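Local coordinates for putative hydrolase (Bacteroides ovatus, PDB 4HBS), which is of unknown function but, as a putative hydrolase with a five-bladed beta-propeller fold in the beta-fructosidase clan, may act on carbohydrates, at residues Met100-Thr103 with Pro104-Asp108; His134-His137 with Pro138-Leu142; Gln276-Thr280 with Gln281-Asn285. All coordinates share one frame; numbering follows the deposited sequence.

Interaction 1. Residues Met100-Thr103 with Pro104-Asp108; sequences MVQT and PGEKD
Q102 and E106 reach out from either side of a bend in the chain and slant past each other, their amide and carboxylate planes only 16° apart. The closest approach of the two side chains is that of Q102 NE2 to E106 CG, 4.0 Å. Q102 stands out extended from its strand, with CG anti to the backbone N (chi1 176°), and this carries the amide over the bend. What joins the two sides is a water. It accepts from Q102 NE2 at 2.9 Å and from E106 N, and donates to T103 O at 2.7 Å, so one molecule links a side-chain amide to a carbonyl before the turn and a backbone N-H after it. Y45 OH ties the ends of the pair together, bonding to both Q102 NE2 and E106 OE2, while W73 NE1 bonds Q102 OE1, so that both ends of the amide have partners, which probably fixes its rotation. T103 turns its hydroxyl to N110 instead. G105, with phi at 150°, takes the chain through backbone angles suited to glycine. The arrangement is a water-bridged turn in the loop from strand 98-102 to strand 111-113, the last two strands of a four-stranded antiparallel propeller blade.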
loop_
_atom_site.group_PDB
_atom_site.type_symbol
_atom_site.label_atom_id
_atom_site.label_comp_id
_atom_site.label_asym_id
_atom_site.label_seq_id
_atom_site.Cartn_x
_atom_site.Cartn_y
_atom_site.Cartn_z
HETATM N N MSE A 100 8.518 -3.950 8.551
HETATM C CA MSE A 100 8.227 -5.058 9.460
HETATM C C MSE A 100 8.203 -6.372 8.668
HETATM O O MSE A 100 7.996 -6.346 7.454
HETATM C CB MSE A 100 6.861 -4.779 10.139
HETATM C CG MSE A 100 6.340 -5.883 11.062
HETATM SE SE MSE A 100 5.146 -7.068 10.185
HETATM C CE MSE A 100 3.687 -6.022 10.196
ATOM N N VAL A 101 8.461 -7.502 9.346
ATOM C CA VAL A 101 8.402 -8.848 8.755
ATOM C C VAL A 101 7.393 -9.655 9.541
ATOM O O VAL A 101 7.548 -9.783 10.751
ATOM C CB VAL A 101 9.766 -9.603 8.722
ATOM C CG1 VAL A 101 9.588 -10.974 8.076
ATOM C CG2 VAL A 101 10.840 -8.807 7.990
ATOM N N GLN A 102 6.373 -10.201 8.870
ATOM C CA GLN A 102 5.378 -11.061 9.501
ATOM C C GLN A 102 5.782 -12.484 9.259
ATOM O O GLN A 102 5.928 -12.860 8.099
ATOM C CB GLN A 102 3.995 -10.813 8.917
ATOM C CG GLN A 102 2.898 -11.738 9.451
ATOM C CD GLN A 102 1.605 -11.603 8.710
ATOM O OE1 GLN A 102 1.493 -10.880 7.728
ATOM N NE2 GLN A 102 0.610 -12.344 9.131
ATOM N N THR A 103 5.930 -13.293 10.326
ATOM C CA THR A 103 6.275 -14.712 10.209
ATOM C C THR A 103 5.003 -15.550 10.326
ATOM O O THR A 103 4.015 -15.066 10.875
ATOM C CB THR A 103 7.270 -15.097 11.309
ATOM O OG1 THR A 103 6.700 -14.766 12.583
ATOM C CG2 THR A 103 8.609 -14.420 11.139
ATOM N N PRO A 104 4.997 -16.832 9.891
ATOM C CA PRO A 104 3.777 -17.653 10.060
ATOM C C PRO A 104 3.329 -17.763 11.528
ATOM O O PRO A 104 4.184 -17.962 12.397
ATOM C CB PRO A 104 4.201 -19.017 9.505
ATOM C CG PRO A 104 5.303 -18.711 8.562
ATOM C CD PRO A 104 6.054 -17.589 9.191
ATOM N N GLY A 105 2.020 -17.595 11.786
ATOM C CA GLY A 105 1.456 -17.695 13.136
ATOM C C GLY A 105 0.230 -16.836 13.383
ATOM O O GLY A 105 -0.712 -17.278 14.045
ATOM N N GLU A 106 0.255 -15.584 12.882
ATOM C CA GLU A 106 -0.823 -14.587 12.994
ATOM C C GLU A 106 -1.151 -14.165 14.465
ATOM O O GLU A 106 -2.298 -13.806 14.781
ATOM C CB GLU A 106 -2.080 -15.039 12.246
ATOM C CG GLU A 106 -1.883 -15.044 10.749
ATOM C CD GLU A 106 -3.137 -15.397 9.982
ATOM O OE1 GLU A 106 -3.973 -16.166 10.514
ATOM O OE2 GLU A 106 -3.270 -14.921 8.831
ATOM N N LYS A 107 -0.115 -14.124 15.321
ATOM C CA LYS A 107 -0.180 -13.606 16.691
ATOM C C LYS A 107 0.710 -12.322 16.688
ATOM O O LYS A 107 1.463 -12.137 15.735
ATOM C CB LYS A 107 0.292 -14.675 17.711
ATOM C CG LYS A 107 -0.429 -16.043 17.635
ATOM C CD LYS A 107 -1.956 -15.987 17.918
ATOM C CE LYS A 107 -2.812 -16.628 16.825
ATOM N NZ LYS A 107 -4.263 -16.284 16.951
ATOM N N ASP A 108 0.620 -11.425 17.695
ATOM C CA ASP A 108 1.443 -10.200 17.678
ATOM C C ASP A 108 2.921 -10.512 17.690
ATOM O O ASP A 108 3.703 -9.785 17.076
ATOM C CB ASP A 108 1.129 -9.258 18.837
ATOM C CG ASP A 108 1.597 -7.834 18.538
ATOM O OD1 ASP A 108 0.853 -7.091 17.817
ATOM O OD2 ASP A 108 2.741 -7.487 18.937
HETATM O O HOH W 1 1.317 -14.621 10.734
#

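Interaction 2. Residues His134-His137 with Pro138-Leu142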
loop_
_atom_site.group_PDB
_atom_site.type_symbol
_atom_site.label_atom_id
_atom_site.label_comp_id
_atom_site.label_asym_id
_atom_site.label_seq_id
_atom_site.Cartn_x
_atom_site.Cartn_y
_atom_site.Cartn_z
ATOM N N HIS A 134 13.104 4.761 8.592
ATOM C CA HIS A 134 13.901 3.629 8.132
ATOM C C HIS A 134 14.895 4.066 7.052
ATOM O O HIS A 134 16.088 3.796 7.206
ATOM C CB HIS A 134 13.016 2.461 7.633
ATOM C CG HIS A 134 13.714 1.511 6.708
ATOM N ND1 HIS A 134 14.593 0.563 7.180
ATOM C CD2 HIS A 134 13.636 1.401 5.363
ATOM C CE1 HIS A 134 15.017 -0.101 6.120
ATOM N NE2 HIS A 134 14.473 0.375 5.002
ATOM N N ILE A 135 14.414 4.729 5.965
ATOM C CA ILE A 135 15.281 5.181 4.879
ATOM C C ILE A 135 15.065 6.681 4.707
ATOM O O ILE A 135 13.939 7.158 4.539
ATOM C CB ILE A 135 15.091 4.363 3.576
ATOM C CG1 ILE A 135 16.179 4.713 2.540
ATOM C CG2 ILE A 135 13.711 4.521 2.984
ATOM C CD1 ILE A 135 16.332 3.713 1.436
ATOM N N ARG A 136 16.161 7.417 4.791
ATOM C CA ARG A 136 16.191 8.868 4.768
ATOM C C ARG A 136 16.539 9.362 3.376
ATOM O O ARG A 136 17.364 8.744 2.707
ATOM C CB ARG A 136 17.252 9.353 5.796
ATOM C CG ARG A 136 16.702 10.252 6.844
ATOM C CD ARG A 136 17.583 10.372 8.068
ATOM N NE ARG A 136 18.803 11.160 7.836
ATOM C CZ ARG A 136 18.872 12.490 7.753
ATOM N NH1 ARG A 136 17.777 13.228 7.863
ATOM N NH2 ARG A 136 20.041 13.089 7.562
ATOM N N HIS A 137 15.967 10.493 2.952
ATOM C CA HIS A 137 16.303 11.044 1.651
ATOM C C HIS A 137 17.633 11.840 1.719
ATOM O O HIS A 137 17.771 12.742 2.556
ATOM C CB HIS A 137 15.195 11.944 1.107
ATOM C CG HIS A 137 15.366 12.187 -0.351
ATOM N ND1 HIS A 137 16.312 13.062 -0.825
ATOM C CD2 HIS A 137 14.774 11.575 -1.397
ATOM C CE1 HIS A 137 16.254 12.972 -2.143
ATOM N NE2 HIS A 137 15.340 12.090 -2.530
ATOM N N PRO A 138 18.578 11.598 0.780
ATOM C CA PRO A 138 19.839 12.361 0.775
ATOM C C PRO A 138 19.706 13.884 0.831
ATOM O O PRO A 138 20.586 14.521 1.398
ATOM C CB PRO A 138 20.468 11.961 -0.549
ATOM C CG PRO A 138 19.943 10.627 -0.830
ATOM C CD PRO A 138 18.570 10.573 -0.282
ATOM N N LYS A 139 18.640 14.473 0.234
ATOM C CA LYS A 139 18.433 15.930 0.245
ATOM C C LYS A 139 17.936 16.455 1.617
ATOM O O LYS A 139 17.907 17.669 1.793
ATOM C CB LYS A 139 17.420 16.358 -0.844
ATOM C CG LYS A 139 17.960 16.324 -2.265
ATOM C CD LYS A 139 16.913 16.785 -3.313
ATOM C CE LYS A 139 17.016 18.260 -3.673
ATOM N NZ LYS A 139 15.970 18.680 -4.654
ATOM N N ALA A 140 17.504 15.569 2.565
ATOM C CA ALA A 140 16.987 15.990 3.878
ATOM C C ALA A 140 18.082 16.615 4.688
ATOM O O ALA A 140 19.153 16.025 4.821
ATOM C CB ALA A 140 16.389 14.821 4.621
ATOM N N THR A 141 17.823 17.816 5.225
ATOM C CA THR A 141 18.821 18.638 5.900
ATOM C C THR A 141 18.975 18.428 7.419
ATOM O O THR A 141 19.947 18.966 7.964
ATOM C CB THR A 141 18.515 20.116 5.617
ATOM O OG1 THR A 141 17.182 20.413 6.048
ATOM C CG2 THR A 141 18.683 20.468 4.133
ATOM N N LEU A 142 18.073 17.676 8.120
ATOM C CA LEU A 142 18.281 17.464 9.575
ATOM C C LEU A 142 19.629 16.767 9.803
ATOM O O LEU A 142 19.990 15.836 9.062
ATOM C CB LEU A 142 17.158 16.669 10.257
ATOM C CG LEU A 142 16.001 17.483 10.792
ATOM C CD1 LEU A 142 14.912 16.573 11.296
ATOM C CD2 LEU A 142 16.445 18.416 11.902
#
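Three hydrogen bonds run between H134-H137 and P138-L142, and two of them belong to H137. Its ring nitrogen ND1 accepts from K139 N at 2.9 Å, with the amide sitting at the ring edge close to the ring plane and the N-H pointing almost straight at it (164°). Having CG anti to the backbone N (chi1 -164°) swings the ring forward alongside the chain that follows, where ND1 can meet this amide. The second bond, from A140 N to H137 O at 2.8 Å, approaches from above the carbonyl plane and closes a type I beta turn from H137 to A140. The turn thus has a side-chain bond to K139 beside its backbone one. It lies in the long loop between strand 131-132 and helix 144-148, on the way to strand 156-165, which opens the next four-stranded antiparallel sheet of the propeller. The third bond, from R136 NH2 to L142 O, is weak at 3.1 Å.

Charge pairing is the stronger hold on R136: NH1 makes a salt bridge to D153, and the chain bends at chi3 to bring the guanidinium across the turn, with A140 CB 3.9 Å from NH1.

Nonpolar contact centres on the H137 ring. P138 CD lies over one face, a CH-pi contact 3.7 Å from the centroid, and the two side chains cross at about a right angle. K139 runs alongside H137 in the same direction, its CG 3.8 Å from CE1 of the ring. Outside the turn, the rings of Y158 and F189 meet the imidazole with their planes tilted by about 40° and 45°.

Interaction 3. Residues Gln276-Thr280 with Gln281-Asn285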
loop_
_atom_site.group_PDB
_atom_site.type_symbol
_atom_site.label_atom_id
_atom_site.label_comp_id
_atom_site.label_asym_id
_atom_site.label_seq_id
_atom_site.Cartn_x
_atom_site.Cartn_y
_atom_site.Cartn_z
ATOM N N GLN A 276 11.912 6.165 -23.758
ATOM C CA GLN A 276 11.946 7.520 -23.204
ATOM C C GLN A 276 10.831 7.749 -22.188
ATOM O O GLN A 276 9.668 7.471 -22.472
ATOM C CB GLN A 276 11.844 8.572 -24.335
ATOM C CG GLN A 276 12.132 10.026 -23.902
ATOM C CD GLN A 276 13.540 10.216 -23.369
ATOM O OE1 GLN A 276 14.522 10.157 -24.121
ATOM N NE2 GLN A 276 13.678 10.464 -22.063
ATOM N N TYR A 277 11.195 8.294 -21.009
ATOM C CA TYR A 277 10.233 8.633 -19.957
ATOM C C TYR A 277 9.248 9.675 -20.510
ATOM O O TYR A 277 9.695 10.690 -21.043
ATOM C CB TYR A 277 10.967 9.163 -18.719
ATOM C CG TYR A 277 10.051 9.794 -17.694
ATOM C CD1 TYR A 277 9.259 9.008 -16.859
ATOM C CD2 TYR A 277 9.961 11.176 -17.568
ATOM C CE1 TYR A 277 8.406 9.585 -15.919
ATOM C CE2 TYR A 277 9.113 11.764 -16.629
ATOM C CZ TYR A 277 8.337 10.965 -15.809
ATOM O OH TYR A 277 7.501 11.544 -14.894
ATOM N N PRO A 278 7.921 9.433 -20.453
ATOM C CA PRO A 278 6.985 10.378 -21.072
ATOM C C PRO A 278 6.737 11.630 -20.265
ATOM O O PRO A 278 6.866 11.616 -19.042
ATOM C CB PRO A 278 5.692 9.556 -21.158
ATOM C CG PRO A 278 5.764 8.673 -19.993
ATOM C CD PRO A 278 7.200 8.266 -19.908
ATOM N N SER A 279 6.284 12.695 -20.938
ATOM C CA SER A 279 5.873 13.906 -20.240
ATOM C C SER A 279 4.573 13.584 -19.503
ATOM O O SER A 279 3.846 12.685 -19.931
ATOM C CB SER A 279 5.667 15.053 -21.225
ATOM O OG SER A 279 4.556 14.800 -22.067
ATOM N N THR A 280 4.286 14.276 -18.400
ATOM C CA THR A 280 3.040 14.050 -17.640
ATOM C C THR A 280 1.811 14.152 -18.588
ATOM O O THR A 280 0.936 13.287 -18.554
ATOM C CB THR A 280 2.965 15.029 -16.467
ATOM O OG1 THR A 280 3.891 14.584 -15.479
ATOM C CG2 THR A 280 1.570 15.137 -15.866
ATOM N N GLN A 281 1.796 15.186 -19.459
ATOM C CA GLN A 281 0.742 15.416 -20.456
ATOM C C GLN A 281 0.550 14.167 -21.321
ATOM O O GLN A 281 -0.586 13.733 -21.517
ATOM C CB GLN A 281 1.128 16.626 -21.329
ATOM C CG GLN A 281 0.074 17.083 -22.331
ATOM C CD GLN A 281 0.638 18.168 -23.233
ATOM O OE1 GLN A 281 1.002 19.263 -22.769
ATOM N NE2 GLN A 281 0.764 17.883 -24.535
ATOM N N ASP A 282 1.671 13.574 -21.810
ATOM C CA ASP A 282 1.628 12.365 -22.638
ATOM C C ASP A 282 1.229 11.129 -21.844
ATOM O O ASP A 282 0.506 10.294 -22.379
ATOM C CB ASP A 282 2.965 12.119 -23.332
ATOM C CG ASP A 282 3.232 13.077 -24.475
ATOM O OD1 ASP A 282 2.268 13.406 -25.222
ATOM O OD2 ASP A 282 4.405 13.469 -24.653
ATOM N N ALA A 283 1.679 10.990 -20.588
ATOM C CA ALA A 283 1.288 9.836 -19.771
ATOM C C ALA A 283 -0.245 9.839 -19.519
ATOM O O ALA A 283 -0.858 8.775 -19.546
ATOM C CB ALA A 283 2.046 9.837 -18.452
ATOM N N GLU A 284 -0.865 11.032 -19.354
ATOM C CA GLU A 284 -2.315 11.159 -19.137
ATOM C C GLU A 284 -3.125 10.833 -20.418
ATOM O O GLU A 284 -4.215 10.256 -20.315
ATOM C CB GLU A 284 -2.657 12.560 -18.622
ATOM C CG GLU A 284 -2.192 12.765 -17.195
ATOM C CD GLU A 284 -2.581 14.087 -16.567
ATOM O OE1 GLU A 284 -3.701 14.575 -16.844
ATOM O OE2 GLU A 284 -1.795 14.597 -15.735
ATOM N N ASN A 285 -2.580 11.153 -21.618
ATOM C CA ASN A 285 -3.236 10.802 -22.899
ATOM C C ASN A 285 -3.196 9.277 -23.137
ATOM O O ASN A 285 -3.991 8.763 -23.922
ATOM C CB ASN A 285 -2.563 11.513 -24.100
ATOM C CG ASN A 285 -2.628 13.020 -24.057
ATOM O OD1 ASN A 285 -3.610 13.610 -23.588
ATOM N ND2 ASN A 285 -1.594 13.684 -24.572
#
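S279 places OG between its own backbone N and carbonyl carbon (chi1 67°), which turns the hydroxyl forward over the first turn of the helix. D282, one turn on, has CG anti to its carbonyl carbon (chi1 -73°), and its carboxylate folds back toward the start of the helix. The two groups meet through S279 OG, which takes part in two bonds. It accepts from D282 N at 3.1 Å with an angle of 155°, the bond that makes S279 the N-cap, and it donates a weak bond of 2.9 Å to D282 OD2. The acid thus meets the capping residue through a weak bond to its hydroxyl, whereas in a full capping box it would accept from the serine's backbone N-H.

Behind the cap the regular helical pattern takes over. A283 N bonds S279 O at 2.8 Å and E284 N bonds T280 O at 3.0 Å, each N-H meeting its carbonyl oxygen almost head-on. T280 and E284 lie side by side on one flank, with the methyl CG2 of T280 3.4 Å from E284 OE2; that oxygen's hydrogen bond goes to S242. Beneath the turn, P278 CG rests 4.2 Å from A283 CB, an apolar contact that joins the incoming loop to the buried side of the helix. P278 also touches Y262, and D282 touches V264, both on strand 260-265.

An alanine in place of D282 takes away the carboxylate, and the S279 hydroxyl, left without that acceptor, would probably be freer to turn away from the amide it caps. As deposited, the serine oxygen satisfies an amide at the start of the helix, and the carboxylate beside it brings a negative group to the positive end of the helix dipole, which probably favours the helix start.

In the fold
All three contacts are local: a bend after a strand, a type I turn in a loop and the capped start of a helix. Their centres lie 18 to 24 Å from the centre of the chain, and they follow one another along it without overlapping. Interactions 1 and 2 come nearest, about 8 Å between closest atoms though 29 Å between centres. Interaction 3 lies about 15 Å from interaction 2 at the closest atoms. From interaction 1 it is separated by about 28 Å between nearest atoms, the two falling on opposite sides of the chain's centre. Interaction 1 meets a glycerol bonded to E106 OE2, probably from the crystallisation liquor, though such molecules can mark a pocket; no active site is assigned here.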